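Local coordinates for ruler protein (Pseudomonas aeruginosa, PDB 5CUK) that probably senses needle length and helps switch export specificity in type III secretion, this piece being its C-terminal SS (substrate-specificity switch) domain, at residues A[50-55]-A[59-64]; A[43-48]-A[70-75]; A[19-24]-A[85-90]; A[12-17]-A[77-82]. All coordinates share one frame; numbering follows the deposited sequence.

In the fold
Contact 1 is the hairpin of strands 46-54 and 59-65 in the middle of the four-stranded sheet; the other three contacts bring helices into the fold. Contacts 3 and 4 join the same two helices, 11-29 and 77-87, at successive places along them, while contact 2 ties the loop before strand 46-54 to helix 67-75. Contacts 2 and 4 are mostly buried leucine packing, with a carboxylate at the edge of contact 4, whereas contacts 1 and 3 are partly buried. Backbone hydrogen bonds hold contact 1; contacts 2 to 4 have none across them, relying on side-chain packing. The apolar sheet face of contact 1 meets the others: I61 packs on V21, V50 on L17 and I63 on L73.

Contact 1: A[50-55]-A[59-64]; sequences VQVLHG and LQIEIS
V50 and I63 flank each other on the sheet face that helix 11-29 covers, with V50 CG2 4.2 Å from I63 CD1. Next along, V52 CG1 faces I61 CG1 at 4.3 Å. At the hairpin end L59, whose CG swings opposite its amide nitrogen (chi1 171°), carries CD1 over to strand 46-54, within 3.7 Å of H54 CA and against the carbonyl oxygen of L53. Q51, L53, Q60 and E62 occupy the other face. There L53 and Q60 run alongside each other in the same direction, L53 CD2 lying 3.6 Å from Q60 OE1; a water sits at hydrogen-bonding distance from both Q60 OE1 and L53 O. Q51 bends at chi2 (84°), and its NE2 bonds to the carbonyl of V52 in its own strand from above the carbonyl plane, while OE1 bonds R37 on strand 35-42. Antiparallel pairs Q51-E62 and L53-Q60 each supply two backbone hydrogen bonds; the E62 N to Q51 O bond, 2.9 Å, is almost straight at 173°. This regular beta hairpin thus fixes its register through the main chain, and its two-faced chemistry presents hydrocarbon to the helix and mostly polar groups to the opposite side.

Contact 2: A[43-48]-A[70-75]; sequences PQLGAV and LALLQQ
The backbones stay well apart, L45 CA being 8.3 Å from L72 CA, and between segments 43-48 and 70-75 it is the side chain of L45, in the loop before strand 46-54, that makes the contact. Its two methyls divide the work. CD1 meets the exposed L72 at CD1, 3.9 Å away, while CD2 goes to the buried L73, 3.7 Å from its CD2 and 4.0 Å from its CG. In both pairs the side chains cross obliquely, and the fork of L45 engages two consecutive leucines of one helical turn. L72 and L73 share nearly the same shape: CG lies anti to the carbonyl carbon in each (chi1 -69° and -62°), and they fan out on neighbouring sides of the helix. The loop 43-45 joins strands 35-42 and 46-54 into a beta hairpin, and helix 67-75 begins the beta-alpha-beta crossover that leads from strand 59-65, through a second helix, to the parallel strand 93-99; the contact joins that hairpin loop to the first crossover helix. Polar bonds fix the backbone from which L45 projects. D13 OD1, near the start of helix 11-29, accepts hydrogen bonds from both Q44 N and L45 N, and L45 O reaches S69 OG, earlier in helix 67-75. Deeper in, L73 also packs on I63 of strand 59-65 and F97 of strand 93-99, while V48, in the strand that follows the loop, rests on I63 and A65.

Contact 3: A[19-24]-A[85-90]; sequences DAVQGR and QRLHPE
L87 reaches from the last turn of helix 77-87 to V21 and Q22 of helix 11-29, two helices on the same side of the sheet, the former completing the beta-alpha-beta crossover into strand 93-99. Hydrogen bonding belongs to the helix end and the loop beyond it. Q85 bonds V93 N through OE1 and Q91 O through NE2, tying the final turn to the loop at Q91 and the first residue of strand 93-99. H88 is the first residue to leave helical angles, its N still bonded to Q85 O. The contact across the segments is packing. L87 CD2 lies against the whole length of the Q22 side chain: it is 3.6 Å from Q22 CB and 3.7 Å from each of Q22 CG, CD and NE2. That row of contacts is possible because Q22 is stretched out, both chi1 (-176°) and chi2 (171°) being close to trans, and its chain passes along the methyl from CB to the amide. L87 extends the same apolar patch to L18 and I25. The other branch points to the buried side, where V21 also packs on V50 and I61; there L87 CD1 approaches V21 CG1 more loosely, at 4.3 Å.

Contact 4: A[12-17]-A[77-82]; sequences ADLARL and RGELLE
The carboxylate of E79 meets L14 CD2, which lies above the carboxylate plane and out past OE1, not over the middle of the group, 3.3 Å from OE1 and 4.0 Å from CD. The two side chains point at each other, E79 reaching out fully extended (chi1 169°). The second oxygen, OE2, has a weak hydrogen bond from L9 N, in the segment before helix 11-29, which may help fix the rotation of the carboxylate. The remaining touches are purely apolar. L14 and L80 run antiparallel past each other and bring CD1 of L14 to 3.8 Å from CD1 of L80, while L17 meets L80 nearly perpendicularly, L17 CD2 lying 4.1 Å from L80 CD2. L80 is therefore gripped through both branches, by residues three apart on the facing helix. The helical segments run in broadly the same direction, crossing at -36°, with axes 11.8 Å apart; long side chains span the gap. The pair lies on one side of the sheet: L80 also packs on L95 of strand 93-99 and L17 on V50 of strand 46-54, while D13 touches L42, the last residue of strand 35-42, and P43 in the loop after it.

Contact 1: A[50-55]-A[59-64]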
loop_
_atom_site.group_PDB
_atom_site.type_symbol
_atom_site.label_atom_id
_atom_site.label_comp_id
_atom_site.label_asym_id
_atom_site.label_seq_id
_atom_site.Cartn_x
_atom_site.Cartn_y
_atom_site.Cartn_z
ATOM N N VAL A 50 -4.181 -1.965 4.625
ATOM C CA VAL A 50 -3.813 -2.057 3.222
ATOM C C VAL A 50 -4.936 -2.714 2.429
ATOM O O VAL A 50 -5.373 -3.770 2.772
ATOM C CB VAL A 50 -2.535 -2.868 3.028
ATOM C CG1 VAL A 50 -2.184 -2.949 1.556
ATOM C CG2 VAL A 50 -1.407 -2.234 3.796
ATOM N N GLN A 51 -5.413 -2.071 1.376
ATOM C CA GLN A 51 -6.408 -2.678 0.491
ATOM C C GLN A 51 -5.881 -2.653 -0.930
ATOM O O GLN A 51 -5.332 -1.635 -1.361
ATOM C CB GLN A 51 -7.760 -1.936 0.578
ATOM C CG GLN A 51 -8.830 -2.425 -0.426
ATOM C CD GLN A 51 -9.578 -3.649 0.092
ATOM O OE1 GLN A 51 -10.196 -3.605 1.152
ATOM N NE2 GLN A 51 -9.494 -4.749 -0.639
ATOM N N VAL A 52 -6.001 -3.766 -1.653
ATOM C CA VAL A 52 -5.632 -3.745 -3.044
ATOM C C VAL A 52 -6.831 -4.275 -3.835
ATOM O O VAL A 52 -7.658 -5.022 -3.313
ATOM C CB VAL A 52 -4.362 -4.579 -3.385
ATOM C CG1 VAL A 52 -3.329 -4.518 -2.279
ATOM C CG2 VAL A 52 -4.705 -6.000 -3.701
ATOM N N LEU A 53 -6.954 -3.810 -5.065
ATOM C CA LEU A 53 -8.017 -4.243 -5.952
ATOM C C LEU A 53 -7.386 -4.406 -7.294
ATOM O O LEU A 53 -6.850 -3.481 -7.899
ATOM C CB LEU A 53 -9.180 -3.266 -6.037
ATOM C CG LEU A 53 -10.283 -3.720 -6.993
ATOM C CD1 LEU A 53 -10.907 -4.994 -6.433
ATOM C CD2 LEU A 53 -11.312 -2.638 -7.186
ATOM N N HIS A 54 -7.452 -5.639 -7.735
ATOM C CA HIS A 54 -6.847 -6.072 -8.946
ATOM C C HIS A 54 -7.850 -6.001 -10.089
ATOM O O HIS A 54 -8.726 -6.838 -10.180
ATOM C CB HIS A 54 -6.342 -7.477 -8.705
ATOM C CG HIS A 54 -5.827 -8.149 -9.926
ATOM N ND1 HIS A 54 -5.955 -9.501 -10.136
ATOM C CD2 HIS A 54 -5.187 -7.643 -11.005
ATOM C CE1 HIS A 54 -5.384 -9.813 -11.294
ATOM N NE2 HIS A 54 -4.914 -8.705 -11.835
ATOM N N GLY A 55 -7.710 -4.991 -10.941
ATOM C CA GLY A 55 -8.622 -4.742 -12.059
ATOM C C GLY A 55 -7.860 -4.971 -13.379
ATOM O O GLY A 55 -6.671 -5.358 -13.333
ATOM N N LEU A 59 -3.755 -1.895 -11.135
ATOM C CA LEU A 59 -3.833 -2.441 -9.803
ATOM C C LEU A 59 -3.900 -1.297 -8.830
ATOM O O LEU A 59 -2.983 -0.477 -8.771
ATOM C CB LEU A 59 -2.652 -3.333 -9.495
ATOM C CG LEU A 59 -2.625 -3.743 -8.013
ATOM C CD1 LEU A 59 -3.551 -4.933 -7.772
ATOM C CD2 LEU A 59 -1.209 -4.044 -7.527
ATOM N N GLN A 60 -5.007 -1.238 -8.090
ATOM C CA GLN A 60 -5.280 -0.168 -7.135
ATOM C C GLN A 60 -4.850 -0.538 -5.737
ATOM O O GLN A 60 -5.184 -1.615 -5.255
ATOM C CB GLN A 60 -6.766 0.171 -7.133
ATOM C CG GLN A 60 -7.187 0.966 -8.336
ATOM C CD GLN A 60 -8.677 1.139 -8.399
ATOM O OE1 GLN A 60 -9.415 0.168 -8.441
ATOM N NE2 GLN A 60 -9.131 2.374 -8.352
ATOM N N ILE A 61 -4.116 0.369 -5.085
ATOM C CA ILE A 61 -3.621 0.176 -3.708
ATOM C C ILE A 61 -4.035 1.383 -2.895
ATOM O O ILE A 61 -3.738 2.524 -3.261
ATOM C CB ILE A 61 -2.088 0.001 -3.654
ATOM C CG1 ILE A 61 -1.681 -1.207 -4.487
ATOM C CG2 ILE A 61 -1.563 -0.129 -2.185
ATOM C CD1 ILE A 61 -0.249 -1.242 -4.851
ATOM N N GLU A 62 -4.755 1.128 -1.815
ATOM C CA GLU A 62 -5.172 2.170 -0.893
ATOM C C GLU A 62 -4.671 1.886 0.529
ATOM O O GLU A 62 -4.817 0.779 1.046
ATOM C CB GLU A 62 -6.683 2.301 -0.911
ATOM C CG GLU A 62 -7.231 3.383 -0.015
ATOM C CD GLU A 62 -8.728 3.257 0.095
ATOM O OE1 GLU A 62 -9.443 3.971 -0.641
ATOM O OE2 GLU A 62 -9.196 2.415 0.903
ATOM N N ILE A 63 -4.021 2.890 1.120
ATOM C CA ILE A 63 -3.535 2.806 2.480
ATOM C C ILE A 63 -4.381 3.719 3.358
ATOM O O ILE A 63 -4.584 4.889 3.040
ATOM C CB ILE A 63 -2.057 3.235 2.626
ATOM C CG1 ILE A 63 -1.192 2.684 1.487
ATOM C CG2 ILE A 63 -1.549 2.837 3.977
ATOM C CD1 ILE A 63 -1.237 1.164 1.355
ATOM N N SER A 64 -4.868 3.163 4.455
ATOM C CA SER A 64 -5.699 3.883 5.391
ATOM C C SER A 64 -4.916 3.965 6.683
ATOM O O SER A 64 -4.333 2.965 7.136
ATOM C CB SER A 64 -7.042 3.183 5.594
ATOM O OG SER A 64 -7.681 3.004 4.346
HETATM O O HOH W 1 -8.412 -1.803 -10.032
#

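Contact 2: A[43-48]-A[70-75]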
loop_
_atom_site.group_PDB
_atom_site.type_symbol
_atom_site.label_atom_id
_atom_site.label_comp_id
_atom_site.label_asym_id
_atom_site.label_seq_id
_atom_site.Cartn_x
_atom_site.Cartn_y
_atom_site.Cartn_z
ATOM N N PRO A 43 6.089 0.222 12.493
ATOM C CA PRO A 43 6.780 0.458 13.762
ATOM C C PRO A 43 6.501 1.840 14.313
ATOM O O PRO A 43 6.138 1.960 15.486
ATOM C CB PRO A 43 8.251 0.316 13.394
ATOM C CG PRO A 43 8.268 -0.551 12.228
ATOM C CD PRO A 43 7.018 -0.246 11.455
ATOM N N GLN A 44 6.636 2.875 13.493
ATOM C CA GLN A 44 6.372 4.188 14.052
ATOM C C GLN A 44 5.058 4.750 13.535
ATOM O O GLN A 44 4.403 5.484 14.256
ATOM C CB GLN A 44 7.543 5.155 13.791
ATOM C CG GLN A 44 8.815 4.844 14.622
ATOM C CD GLN A 44 8.599 4.909 16.133
ATOM O OE1 GLN A 44 7.785 5.692 16.629
ATOM N NE2 GLN A 44 9.335 4.083 16.869
ATOM N N LEU A 45 4.629 4.368 12.338
ATOM C CA LEU A 45 3.392 4.945 11.819
ATOM C C LEU A 45 2.093 4.368 12.398
ATOM O O LEU A 45 1.010 4.908 12.151
ATOM C CB LEU A 45 3.351 4.822 10.297
ATOM C CG LEU A 45 3.848 6.059 9.544
ATOM C CD1 LEU A 45 5.367 6.179 9.604
ATOM C CD2 LEU A 45 3.362 5.991 8.113
ATOM N N GLY A 46 2.189 3.292 13.171
ATOM C CA GLY A 46 1.010 2.752 13.837
ATOM C C GLY A 46 0.222 1.749 13.015
ATOM O O GLY A 46 0.750 1.130 12.084
ATOM N N ALA A 47 -1.049 1.567 13.361
ATOM C CA ALA A 47 -1.898 0.643 12.614
ATOM C C ALA A 47 -2.424 1.267 11.330
ATOM O O ALA A 47 -3.005 2.350 11.315
ATOM C CB ALA A 47 -3.052 0.158 13.459
ATOM N N VAL A 48 -2.227 0.522 10.260
ATOM C CA VAL A 48 -2.492 0.941 8.913
ATOM C C VAL A 48 -3.325 -0.196 8.220
ATOM O O VAL A 48 -3.097 -1.381 8.471
ATOM C CB VAL A 48 -1.137 1.215 8.244
ATOM C CG1 VAL A 48 -0.985 0.538 6.937
ATOM C CG2 VAL A 48 -0.867 2.675 8.153
ATOM N N LEU A 70 -0.986 9.620 7.945
ATOM C CA LEU A 70 -1.365 9.998 6.578
ATOM C C LEU A 70 -0.443 11.075 6.042
ATOM O O LEU A 70 0.080 10.945 4.937
ATOM C CB LEU A 70 -2.814 10.477 6.502
ATOM C CG LEU A 70 -3.562 9.850 5.319
ATOM C CD1 LEU A 70 -3.062 8.434 5.106
ATOM C CD2 LEU A 70 -5.088 9.880 5.492
ATOM N N ALA A 71 -0.219 12.122 6.845
ATOM C CA ALA A 71 0.576 13.239 6.389
ATOM C C ALA A 71 1.958 12.754 5.980
ATOM O O ALA A 71 2.517 13.219 4.996
ATOM C CB ALA A 71 0.684 14.306 7.471
ATOM N N LEU A 72 2.504 11.808 6.729
ATOM C CA LEU A 72 3.793 11.264 6.390
ATOM C C LEU A 72 3.716 10.485 5.082
ATOM O O LEU A 72 4.648 10.533 4.272
ATOM C CB LEU A 72 4.290 10.367 7.509
ATOM C CG LEU A 72 4.669 11.084 8.808
ATOM C CD1 LEU A 72 5.079 10.065 9.841
ATOM C CD2 LEU A 72 5.788 12.051 8.537
ATOM N N LEU A 73 2.610 9.776 4.863
ATOM C CA LEU A 73 2.487 9.007 3.620
ATOM C C LEU A 73 2.401 9.940 2.408
ATOM O O LEU A 73 3.083 9.729 1.410
ATOM C CB LEU A 73 1.264 8.073 3.677
ATOM C CG LEU A 73 1.334 7.023 4.799
ATOM C CD1 LEU A 73 -0.000 6.273 4.922
ATOM C CD2 LEU A 73 2.474 6.062 4.539
ATOM N N GLN A 74 1.587 10.992 2.521
ATOM C CA GLN A 74 1.406 11.944 1.427
ATOM C C GLN A 74 2.684 12.692 1.132
ATOM O O GLN A 74 2.993 12.945 -0.030
ATOM C CB GLN A 74 0.286 12.933 1.737
ATOM C CG GLN A 74 -0.833 12.308 2.550
ATOM C CD GLN A 74 -2.214 12.776 2.142
ATOM O OE1 GLN A 74 -2.687 12.441 1.057
ATOM N NE2 GLN A 74 -2.878 13.541 3.017
ATOM N N GLN A 75 3.440 13.033 2.182
ATOM C CA GLN A 75 4.734 13.683 1.972
ATOM C C GLN A 75 5.676 12.743 1.241
ATOM O O GLN A 75 6.573 13.184 0.524
ATOM C CB GLN A 75 5.366 14.136 3.295
ATOM C CG GLN A 75 4.569 15.196 3.981
ATOM C CD GLN A 75 5.226 15.659 5.262
ATOM O OE1 GLN A 75 6.424 15.433 5.494
ATOM N NE2 GLN A 75 4.432 16.280 6.128
#

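Contact 3: A[19-24]-A[85-90]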
loop_
_atom_site.group_PDB
_atom_site.type_symbol
_atom_site.label_atom_id
_atom_site.label_comp_id
_atom_site.label_asym_id
_atom_site.label_seq_id
_atom_site.Cartn_x
_atom_site.Cartn_y
_atom_site.Cartn_z
ATOM N N ASP A 19 6.454 -5.096 2.020
ATOM C CA ASP A 19 6.175 -6.490 2.294
ATOM C C ASP A 19 4.648 -6.773 2.434
ATOM O O ASP A 19 4.123 -7.710 1.830
ATOM C CB ASP A 19 6.931 -6.910 3.546
ATOM C CG ASP A 19 6.847 -8.398 3.810
ATOM O OD1 ASP A 19 7.035 -9.213 2.877
ATOM O OD2 ASP A 19 6.603 -8.757 4.974
ATOM N N ALA A 20 3.934 -5.948 3.197
ATOM C CA ALA A 20 2.483 -6.134 3.361
ATOM C C ALA A 20 1.711 -6.044 2.024
ATOM O O ALA A 20 0.923 -6.925 1.704
ATOM C CB ALA A 20 1.938 -5.114 4.353
ATOM N N VAL A 21 1.954 -4.974 1.270
ATOM C CA VAL A 21 1.327 -4.768 -0.019
ATOM C C VAL A 21 1.588 -5.977 -0.890
ATOM O O VAL A 21 0.710 -6.441 -1.619
ATOM C CB VAL A 21 1.843 -3.484 -0.710
ATOM C CG1 VAL A 21 1.342 -3.407 -2.096
ATOM C CG2 VAL A 21 1.382 -2.246 0.059
ATOM N N GLN A 22 2.781 -6.549 -0.798
ATOM C CA GLN A 22 3.000 -7.621 -1.716
ATOM C C GLN A 22 2.227 -8.869 -1.305
ATOM O O GLN A 22 1.696 -9.543 -2.179
ATOM C CB GLN A 22 4.456 -7.933 -1.890
ATOM C CG GLN A 22 4.566 -9.026 -2.967
ATOM C CD GLN A 22 5.980 -9.294 -3.391
ATOM O OE1 GLN A 22 6.910 -9.355 -2.559
ATOM N NE2 GLN A 22 6.158 -9.493 -4.714
ATOM N N GLY A 23 2.130 -9.177 -0.009
ATOM C CA GLY A 23 1.207 -10.216 0.437
ATOM C C GLY A 23 -0.212 -10.030 -0.132
ATOM O O GLY A 23 -0.814 -10.981 -0.600
ATOM N N ARG A 24 -0.746 -8.810 -0.089
ATOM C CA ARG A 24 -2.133 -8.584 -0.497
ATOM C C ARG A 24 -2.292 -8.767 -1.999
ATOM O O ARG A 24 -3.358 -9.174 -2.493
ATOM C CB ARG A 24 -2.608 -7.198 -0.097
ATOM C CG ARG A 24 -2.467 -6.865 1.410
ATOM C CD ARG A 24 -3.313 -7.807 2.249
ATOM N NE ARG A 24 -2.506 -8.862 2.857
ATOM C CZ ARG A 24 -2.971 -10.066 3.217
ATOM N NH1 ARG A 24 -4.265 -10.397 3.058
ATOM N NH2 ARG A 24 -2.128 -10.938 3.771
ATOM N N GLN A 85 5.223 0.440 -7.682
ATOM C CA GLN A 85 5.169 0.147 -9.121
ATOM C C GLN A 85 6.221 -0.875 -9.504
ATOM O O GLN A 85 5.949 -1.785 -10.296
ATOM C CB GLN A 85 5.355 1.406 -9.965
ATOM C CG GLN A 85 5.166 1.154 -11.478
ATOM C CD GLN A 85 3.791 0.595 -11.799
ATOM O OE1 GLN A 85 2.831 1.339 -11.939
ATOM N NE2 GLN A 85 3.690 -0.713 -11.881
ATOM N N ARG A 86 7.405 -0.761 -8.900
ATOM C CA ARG A 86 8.519 -1.651 -9.260
ATOM C C ARG A 86 8.293 -3.038 -8.699
ATOM O O ARG A 86 8.799 -4.030 -9.216
ATOM C CB ARG A 86 9.847 -1.096 -8.758
ATOM C CG ARG A 86 10.145 0.340 -9.203
ATOM C CD ARG A 86 11.586 0.717 -8.866
ATOM N NE ARG A 86 11.849 2.153 -8.911
ATOM C CZ ARG A 86 12.745 2.750 -8.118
ATOM N NH1 ARG A 86 13.438 2.035 -7.224
ATOM N NH2 ARG A 86 12.965 4.050 -8.225
ATOM N N LEU A 87 7.493 -3.076 -7.645
ATOM C CA LEU A 87 7.027 -4.293 -6.996
ATOM C C LEU A 87 6.051 -5.111 -7.881
ATOM O O LEU A 87 5.962 -6.349 -7.784
ATOM C CB LEU A 87 6.373 -3.860 -5.672
ATOM C CG LEU A 87 6.109 -4.686 -4.422
ATOM C CD1 LEU A 87 5.397 -3.804 -3.442
ATOM C CD2 LEU A 87 5.239 -5.887 -4.761
ATOM N N HIS A 88 5.319 -4.404 -8.743
ATOM C CA HIS A 88 4.281 -5.023 -9.587
ATOM C C HIS A 88 4.332 -4.469 -11.014
ATOM O O HIS A 88 3.504 -3.656 -11.401
ATOM C CB HIS A 88 2.905 -4.766 -8.971
ATOM C CG HIS A 88 1.774 -5.419 -9.699
ATOM N ND1 HIS A 88 1.459 -6.746 -9.538
ATOM C CD2 HIS A 88 0.848 -4.909 -10.548
ATOM C CE1 HIS A 88 0.399 -7.037 -10.275
ATOM N NE2 HIS A 88 0.016 -5.940 -10.904
ATOM N N PRO A 89 5.343 -4.866 -11.787
ATOM C CA PRO A 89 5.540 -4.248 -13.107
ATOM C C PRO A 89 4.477 -4.653 -14.129
ATOM O O PRO A 89 4.402 -4.049 -15.187
ATOM C CB PRO A 89 6.915 -4.770 -13.536
ATOM C CG PRO A 89 7.577 -5.176 -12.255
ATOM C CD PRO A 89 6.467 -5.742 -11.427
ATOM N N GLU A 90 3.640 -5.622 -13.795
ATOM C CA GLU A 90 2.678 -6.170 -14.767
ATOM C C GLU A 90 1.592 -5.188 -15.197
ATOM O O GLU A 90 1.063 -5.301 -16.296
ATOM C CB GLU A 90 2.005 -7.415 -14.197
ATOM C CG GLU A 90 2.954 -8.571 -13.918
ATOM C CD GLU A 90 3.579 -8.500 -12.541
ATOM O OE1 GLU A 90 3.692 -7.386 -11.984
ATOM O OE2 GLU A 90 3.958 -9.570 -12.019
#

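Contact 4: A[12-17]-A[77-82]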
loop_
_atom_site.group_PDB
_atom_site.type_symbol
_atom_site.label_atom_id
_atom_site.label_comp_id
_atom_site.label_asym_id
_atom_site.label_seq_id
_atom_site.Cartn_x
_atom_site.Cartn_y
_atom_site.Cartn_z
ATOM N N ALA A 12 12.190 1.369 8.066
ATOM C CA ALA A 12 11.564 0.188 8.656
ATOM C C ALA A 12 10.075 0.170 8.362
ATOM O O ALA A 12 9.460 -0.895 8.314
ATOM C CB ALA A 12 11.817 0.144 10.148
ATOM N N ASP A 13 9.508 1.353 8.142
ATOM C CA ASP A 13 8.098 1.485 7.795
ATOM C C ASP A 13 7.855 1.199 6.308
ATOM O O ASP A 13 6.946 0.433 5.967
ATOM C CB ASP A 13 7.583 2.880 8.177
ATOM C CG ASP A 13 7.583 3.102 9.706
ATOM O OD1 ASP A 13 6.500 3.194 10.319
ATOM O OD2 ASP A 13 8.671 3.105 10.310
ATOM N N LEU A 14 8.663 1.812 5.442
ATOM C CA LEU A 14 8.664 1.475 4.023
ATOM C C LEU A 14 8.792 -0.018 3.845
ATOM O O LEU A 14 7.973 -0.646 3.177
ATOM C CB LEU A 14 9.802 2.176 3.295
ATOM C CG LEU A 14 9.945 1.844 1.823
ATOM C CD1 LEU A 14 8.653 2.170 1.134
ATOM C CD2 LEU A 14 11.078 2.646 1.210
ATOM N N ALA A 15 9.809 -0.596 4.475
ATOM C CA ALA A 15 10.030 -2.033 4.369
ATOM C C ALA A 15 8.771 -2.852 4.725
ATOM O O ALA A 15 8.361 -3.716 3.953
ATOM C CB ALA A 15 11.211 -2.445 5.249
ATOM N N ARG A 16 8.144 -2.576 5.860
ATOM C CA ARG A 16 7.050 -3.417 6.326
ATOM C C ARG A 16 5.849 -3.212 5.412
ATOM O O ARG A 16 5.170 -4.161 5.030
ATOM C CB ARG A 16 6.706 -3.117 7.785
ATOM C CG ARG A 16 5.478 -3.882 8.320
ATOM C CD ARG A 16 5.756 -5.341 8.756
ATOM N NE ARG A 16 4.515 -6.142 8.781
ATOM C CZ ARG A 16 4.155 -7.007 7.827
ATOM N NH1 ARG A 16 4.947 -7.219 6.788
ATOM N NH2 ARG A 16 3.005 -7.674 7.904
ATOM N N LEU A 17 5.646 -1.967 5.015
ATOM C CA LEU A 17 4.588 -1.611 4.111
ATOM C C LEU A 17 4.704 -2.346 2.770
ATOM O O LEU A 17 3.719 -2.926 2.278
ATOM C CB LEU A 17 4.585 -0.105 3.901
ATOM C CG LEU A 17 3.361 0.487 3.242
ATOM C CD1 LEU A 17 2.102 -0.226 3.693
ATOM C CD2 LEU A 17 3.290 1.926 3.588
ATOM N N ARG A 77 4.482 10.280 -0.860
ATOM C CA ARG A 77 3.698 9.657 -1.948
ATOM C C ARG A 77 4.518 9.284 -3.201
ATOM O O ARG A 77 4.401 8.168 -3.719
ATOM C CB ARG A 77 2.554 10.582 -2.344
ATOM C CG ARG A 77 2.038 10.353 -3.759
ATOM C CD ARG A 77 0.904 11.302 -4.088
ATOM N NE ARG A 77 -0.343 10.876 -3.464
ATOM C CZ ARG A 77 -1.135 9.931 -3.971
ATOM N NH1 ARG A 77 -0.819 9.307 -5.113
ATOM N NH2 ARG A 77 -2.252 9.606 -3.336
ATOM N N GLY A 78 5.345 10.209 -3.691
ATOM C CA GLY A 78 6.209 9.926 -4.828
ATOM C C GLY A 78 7.129 8.716 -4.670
ATOM O O GLY A 78 7.231 7.862 -5.576
ATOM N N GLU A 79 7.818 8.632 -3.534
ATOM C CA GLU A 79 8.671 7.467 -3.249
ATOM C C GLU A 79 7.836 6.189 -3.122
ATOM O O GLU A 79 8.258 5.091 -3.496
ATOM C CB GLU A 79 9.488 7.671 -1.956
ATOM C CG GLU A 79 10.205 6.392 -1.455
ATOM C CD GLU A 79 10.681 6.451 0.023
ATOM O OE1 GLU A 79 11.681 5.776 0.340
ATOM O OE2 GLU A 79 10.067 7.148 0.873
ATOM N N LEU A 80 6.659 6.327 -2.541
ATOM C CA LEU A 80 5.883 5.143 -2.263
ATOM C C LEU A 80 5.328 4.544 -3.588
ATOM O O LEU A 80 5.556 3.368 -3.868
ATOM C CB LEU A 80 4.769 5.465 -1.267
ATOM C CG LEU A 80 4.171 4.162 -0.751
ATOM C CD1 LEU A 80 5.282 3.268 -0.211
ATOM C CD2 LEU A 80 3.106 4.438 0.302
ATOM N N LEU A 81 4.643 5.360 -4.395
ATOM C CA LEU A 81 4.192 4.967 -5.731
ATOM C C LEU A 81 5.270 4.214 -6.495
ATOM O O LEU A 81 5.057 3.142 -7.076
ATOM C CB LEU A 81 3.783 6.211 -6.520
ATOM C CG LEU A 81 3.352 5.952 -7.972
ATOM C CD1 LEU A 81 2.281 4.906 -8.023
ATOM C CD2 LEU A 81 2.852 7.215 -8.666
ATOM N N GLU A 82 6.460 4.780 -6.455
ATOM C CA GLU A 82 7.537 4.357 -7.309
ATOM C C GLU A 82 8.077 3.000 -6.919
ATOM O O GLU A 82 8.423 2.204 -7.782
ATOM C CB GLU A 82 8.632 5.405 -7.272
ATOM C CG GLU A 82 9.998 4.912 -7.659
ATOM C CD GLU A 82 11.017 6.037 -7.587
ATOM O OE1 GLU A 82 10.758 7.029 -6.859
ATOM O OE2 GLU A 82 12.064 5.918 -8.264
#